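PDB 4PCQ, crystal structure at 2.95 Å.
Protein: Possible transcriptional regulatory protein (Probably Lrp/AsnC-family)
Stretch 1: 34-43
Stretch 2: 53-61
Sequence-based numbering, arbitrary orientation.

Stretch 1 34-43: EVDRRILSLL
Stretch 2 (53-61) ALADTVGIA

How are the two segments laid against each other? Residues 34-43 form one continuous helix, with Leu43 at phi/psi -78/-18 and the others near -63/-43; residues 53-58 form the end of a second helix. Their N-to-C directions meet at 131°, nearer antiparallel than parallel, and the axes come within 10.1 Å. The register is set at Arg38 and Val58, whose CA atoms lie 6.5 Å apart. No hydrogen bond crosses among the modelled atoms, so the 386 Å² buried here rests on apolar packing.

What does the helix bring first, from Ala53 to Leu54? Ala53 stays out of reach, but its carbonyl O accepts both the backbone N of Thr57 at 2.9 Å and Thr57 OG1 at 2.6 Å. Leu54 points toward the first helix with chi1 t (175°) and chi2 p (72°), and it is the residue most covered in the contact. Its CD1 lies 3.7 Å from Leu42 CB and its CD2 lies 4.1 Å from Leu43 CD1, so Leu54 packs against two successive leucines, its CD1 touching both, since it also lies 4.1 Å from Leu43 CG. Both of those leucines have chi1 m and chi2 t; the CA-to-CB bond of Leu42 points toward the second stretch, while that of Leu43 runs sideways and only its end comes nearer.

Where is the centre of the packing, after Ala55 and Asp56 have turned elsewhere? Thr57, with chi1 m (-50°), contributes its methyl, CG2 standing 3.9 Å from Leu42 CD1, while its hydroxyl is bonded back to its own helix. Val58, with chi1 t (175°), is the knob in a hole formed by Val35, Arg38, Ile39 and Leu42. Its CG2 is 3.7 Å from Leu42 CD1, 4.2 Å from Ile39 CG1 and 4.2 Å from Arg38 CB, beyond which the arginine is not modelled. Its CG1 lies 4.0 Å from Val35 CG1. Ile39 is m,t and Val35 is t, and both CA-to-CB bonds run sideways.

How does the chain leave the helix yet keep the contact? Gly59 breaks the helical pattern with phi/psi 86/28; a CB there would jam against the carbonyl O of Val58, a constraint that by itself calls for glycine. Ile60 then extends (phi/psi -126/166), its N bonded to Ala55 O at 2.9 Å. With chi1 p (68°) and chi2 t, it sets CD1 3.8 Å from Val35 CG1, carrying the apolar seam past the helix end. Ala61, at -69/145, occupies the N-cap position right before the next helix and takes no part.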

ATOM      1  N   GLU B  34       5.894 -22.609  11.199  1.00 53.21           N
ATOM      2  CA  GLU B  34       5.211 -22.905   9.944  1.00 53.21           C
ATOM      3  C   GLU B  34       3.748 -22.490  10.022  1.00 50.88           C
ATOM      4  O   GLU B  34       3.166 -22.063   9.027  1.00 50.34           O
ATOM      5  CB  GLU B  34       5.331 -24.386   9.610  1.00 55.28           C
ATOM      6  N   VAL B  35       3.160 -22.614  11.208  1.00 62.96           N
ATOM      7  CA  VAL B  35       1.776 -22.211  11.418  1.00 47.63           C
ATOM      8  C   VAL B  35       1.634 -20.696  11.255  1.00 46.13           C
ATOM      9  O   VAL B  35       0.731 -20.218  10.559  1.00 45.12           O
ATOM     10  CB  VAL B  35       1.258 -22.660  12.802  1.00 46.97           C
ATOM     11  CG1 VAL B  35      -0.052 -21.969  13.142  1.00 44.88           C
ATOM     12  CG2 VAL B  35       1.099 -24.175  12.843  1.00 48.39           C
ATOM     13  N   ASP B  36       2.552 -19.948  11.866  1.00 49.05           N
ATOM     14  CA  ASP B  36       2.560 -18.496  11.741  1.00 47.85           C
ATOM     15  C   ASP B  36       2.743 -18.097  10.284  1.00 48.11           C
ATOM     16  O   ASP B  36       2.097 -17.166   9.796  1.00 48.97           O
ATOM     17  CB  ASP B  36       3.706 -17.888  12.554  1.00 49.10           C
ATOM     18  CG  ASP B  36       3.423 -17.847  14.042  1.00 52.54           C
ATOM     19  OD1 ASP B  36       2.237 -17.851  14.432  1.00 54.94           O
ATOM     20  OD2 ASP B  36       4.399 -17.798  14.822  1.00 53.34           O
ATOM     21  N   ARG B  37       3.601 -18.838   9.587  1.00 52.34           N
ATOM     22  CA  ARG B  37       3.876 -18.589   8.179  1.00 51.32           C
ATOM     23  C   ARG B  37       2.623 -18.778   7.335  1.00 50.69           C
ATOM     24  O   ARG B  37       2.260 -17.902   6.548  1.00 52.34           O
ATOM     25  CB  ARG B  37       4.987 -19.500   7.694  1.00 50.97           C
ATOM     26  N   ARG B  38       1.966 -19.922   7.505  1.00 47.98           N
ATOM     27  CA  ARG B  38       0.736 -20.213   6.781  1.00 47.59           C
ATOM     28  C   ARG B  38      -0.324 -19.152   7.065  1.00 45.44           C
ATOM     29  O   ARG B  38      -1.038 -18.711   6.158  1.00 45.21           O
ATOM     30  CB  ARG B  38       0.221 -21.597   7.139  1.00 48.19           C
ATOM     31  N   ILE B  39      -0.415 -18.739   8.327  1.00 53.86           N
ATOM     32  CA  ILE B  39      -1.361 -17.700   8.720  1.00 52.64           C
ATOM     33  C   ILE B  39      -1.100 -16.388   7.982  1.00 51.73           C
ATOM     34  O   ILE B  39      -2.014 -15.810   7.392  1.00 50.87           O
ATOM     35  CB  ILE B  39      -1.320 -17.440  10.241  1.00 50.49           C
ATOM     36  CG1 ILE B  39      -1.976 -18.590  11.000  1.00 48.24           C
ATOM     37  CG2 ILE B  39      -2.018 -16.133  10.582  1.00 39.87           C
ATOM     38  CD1 ILE B  39      -1.965 -18.406  12.499  1.00 40.58           C
ATOM     39  N   LEU B  40       0.150 -15.933   7.992  1.00 42.91           N
ATOM     40  CA  LEU B  40       0.485 -14.672   7.337  1.00 42.95           C
ATOM     41  C   LEU B  40       0.276 -14.747   5.833  1.00 43.86           C
ATOM     42  O   LEU B  40      -0.183 -13.782   5.211  1.00 43.46           O
ATOM     43  CB  LEU B  40       1.922 -14.253   7.642  1.00 43.96           C
ATOM     44  CG  LEU B  40       2.188 -13.714   9.046  1.00 43.27           C
ATOM     45  CD1 LEU B  40       3.672 -13.572   9.278  1.00 44.78           C
ATOM     46  CD2 LEU B  40       1.489 -12.379   9.242  1.00 42.02           C
ATOM     47  N   SER B  41       0.597 -15.899   5.254  1.00 45.30           N
ATOM     48  CA  SER B  41       0.456 -16.087   3.816  1.00 46.60           C
ATOM     49  C   SER B  41      -1.007 -16.025   3.411  1.00 45.73           C
ATOM     50  O   SER B  41      -1.368 -15.310   2.477  1.00 45.96           O
ATOM     51  CB  SER B  41       1.056 -17.424   3.388  1.00 53.95           C
ATOM     52  OG  SER B  41       2.432 -17.489   3.718  1.00 59.57           O
ATOM     53  N   LEU B  42      -1.847 -16.773   4.119  1.00 44.93           N
ATOM     54  CA  LEU B  42      -3.278 -16.786   3.829  1.00 44.27           C
ATOM     55  C   LEU B  42      -3.921 -15.419   4.062  1.00 48.80           C
ATOM     56  O   LEU B  42      -4.760 -14.977   3.281  1.00 49.43           O
ATOM     57  CB  LEU B  42      -3.983 -17.846   4.676  1.00 43.82           C
ATOM     58  CG  LEU B  42      -3.725 -19.306   4.298  1.00 45.61           C
ATOM     59  CD1 LEU B  42      -4.228 -20.235   5.387  1.00 45.10           C
ATOM     60  CD2 LEU B  42      -4.382 -19.633   2.969  1.00 47.01           C
ATOM     61  N   LEU B  43      -3.516 -14.753   5.139  1.00 41.59           N
ATOM     62  CA  LEU B  43      -4.110 -13.473   5.517  1.00 40.30           C
ATOM     63  C   LEU B  43      -3.625 -12.268   4.697  1.00 44.78           C
ATOM     64  O   LEU B  43      -4.272 -11.219   4.695  1.00 43.06           O
ATOM     65  CB  LEU B  43      -3.873 -13.214   7.004  1.00 39.23           C
ATOM     66  CG  LEU B  43      -4.849 -13.909   7.951  1.00 38.36           C
ATOM     67  CD1 LEU B  43      -4.690 -13.370   9.361  1.00 37.47           C
ATOM     68  CD2 LEU B  43      -6.279 -13.747   7.463  1.00 37.93           C
ATOM     69  N   ALA B  53     -12.378 -20.546   8.925  1.00 41.74           N
ATOM     70  CA  ALA B  53     -11.879 -21.012   7.636  1.00 41.55           C
ATOM     71  C   ALA B  53     -10.361 -21.010   7.631  1.00 41.67           C
ATOM     72  O   ALA B  53      -9.723 -21.902   7.069  1.00 43.16           O
ATOM     73  CB  ALA B  53     -12.407 -20.135   6.519  1.00 41.75           C
ATOM     74  N   LEU B  54      -9.793 -20.006   8.286  1.00 43.18           N
ATOM     75  CA  LEU B  54      -8.351 -19.844   8.345  1.00 42.96           C
ATOM     76  C   LEU B  54      -7.759 -20.975   9.166  1.00 41.04           C
ATOM     77  O   LEU B  54      -6.829 -21.644   8.730  1.00 45.35           O
ATOM     78  CB  LEU B  54      -8.004 -18.489   8.965  1.00 41.01           C
ATOM     79  CG  LEU B  54      -6.540 -18.139   9.233  1.00 39.14           C
ATOM     80  CD1 LEU B  54      -5.797 -17.873   7.929  1.00 42.51           C
ATOM     81  CD2 LEU B  54      -6.456 -16.934  10.156  1.00 37.87           C
ATOM     82  N   ALA B  55      -8.328 -21.200  10.345  1.00 46.65           N
ATOM     83  CA  ALA B  55      -7.852 -22.236  11.251  1.00 47.87           C
ATOM     84  C   ALA B  55      -8.011 -23.621  10.641  1.00 49.42           C
ATOM     85  O   ALA B  55      -7.157 -24.489  10.825  1.00 49.69           O
ATOM     86  CB  ALA B  55      -8.595 -22.157  12.567  1.00 39.94           C
ATOM     87  N   ASP B  56      -9.102 -23.822   9.908  1.00 52.67           N
ATOM     88  CA  ASP B  56      -9.337 -25.101   9.253  1.00 53.41           C
ATOM     89  C   ASP B  56      -8.313 -25.325   8.146  1.00 53.92           C
ATOM     90  O   ASP B  56      -7.746 -26.412   8.027  1.00 55.89           O
ATOM     91  CB  ASP B  56     -10.761 -25.176   8.692  1.00 55.11           C
ATOM     92  CG  ASP B  56     -11.810 -25.334   9.777  1.00 55.73           C
ATOM     93  OD1 ASP B  56     -11.431 -25.456  10.960  1.00 57.07           O
ATOM     94  OD2 ASP B  56     -13.015 -25.337   9.446  1.00 53.88           O
ATOM     95  N   THR B  57      -8.071 -24.291   7.347  1.00 54.42           N
ATOM     96  CA  THR B  57      -7.096 -24.365   6.263  1.00 56.20           C
ATOM     97  C   THR B  57      -5.669 -24.573   6.784  1.00 55.90           C
ATOM     98  O   THR B  57      -4.848 -25.221   6.131  1.00 57.09           O
ATOM     99  CB  THR B  57      -7.148 -23.100   5.380  1.00 56.03           C
ATOM    100  OG1 THR B  57      -8.505 -22.841   4.998  1.00 58.09           O
ATOM    101  CG2 THR B  57      -6.308 -23.280   4.128  1.00 48.79           C
ATOM    102  N   VAL B  58      -5.376 -24.027   7.959  1.00 55.43           N
ATOM    103  CA  VAL B  58      -4.053 -24.181   8.554  1.00 54.42           C
ATOM    104  C   VAL B  58      -3.975 -25.510   9.311  1.00 55.80           C
ATOM    105  O   VAL B  58      -2.895 -26.070   9.506  1.00 58.36           O
ATOM    106  CB  VAL B  58      -3.713 -22.989   9.486  1.00 53.14           C
ATOM    107  CG1 VAL B  58      -2.386 -23.196  10.196  1.00 53.51           C
ATOM    108  CG2 VAL B  58      -3.685 -21.691   8.694  1.00 51.79           C
ATOM    109  N   GLY B  59      -5.131 -26.033   9.702  1.00 48.68           N
ATOM    110  CA  GLY B  59      -5.184 -27.308  10.394  1.00 50.97           C
ATOM    111  C   GLY B  59      -5.005 -27.224  11.898  1.00 51.84           C
ATOM    112  O   GLY B  59      -4.517 -28.166  12.524  1.00 52.11           O
ATOM    113  N   ILE B  60      -5.391 -26.095  12.481  1.00 46.13           N
ATOM    114  CA  ILE B  60      -5.360 -25.937  13.931  1.00 50.68           C
ATOM    115  C   ILE B  60      -6.727 -25.491  14.436  1.00 55.05           C
ATOM    116  O   ILE B  60      -7.580 -25.081  13.650  1.00 51.47           O
ATOM    117  CB  ILE B  60      -4.287 -24.923  14.380  1.00 48.29           C
ATOM    118  CG1 ILE B  60      -4.666 -23.506  13.946  1.00 42.53           C
ATOM    119  CG2 ILE B  60      -2.922 -25.307  13.834  1.00 45.73           C
ATOM    120  CD1 ILE B  60      -3.643 -22.462  14.329  1.00 42.06           C
ATOM    121  N   ALA B  61      -6.938 -25.580  15.745  1.00 76.25           N
ATOM    122  CA  ALA B  61      -8.208 -25.172  16.330  1.00 34.33           C
ATOM    123  C   ALA B  61      -8.365 -23.657  16.243  1.00 41.72           C
ATOM    124  O   ALA B  61      -7.384 -22.923  16.362  1.00 47.28           O
ATOM    125  CB  ALA B  61      -8.294 -25.638  17.774  1.00 35.67           C
TER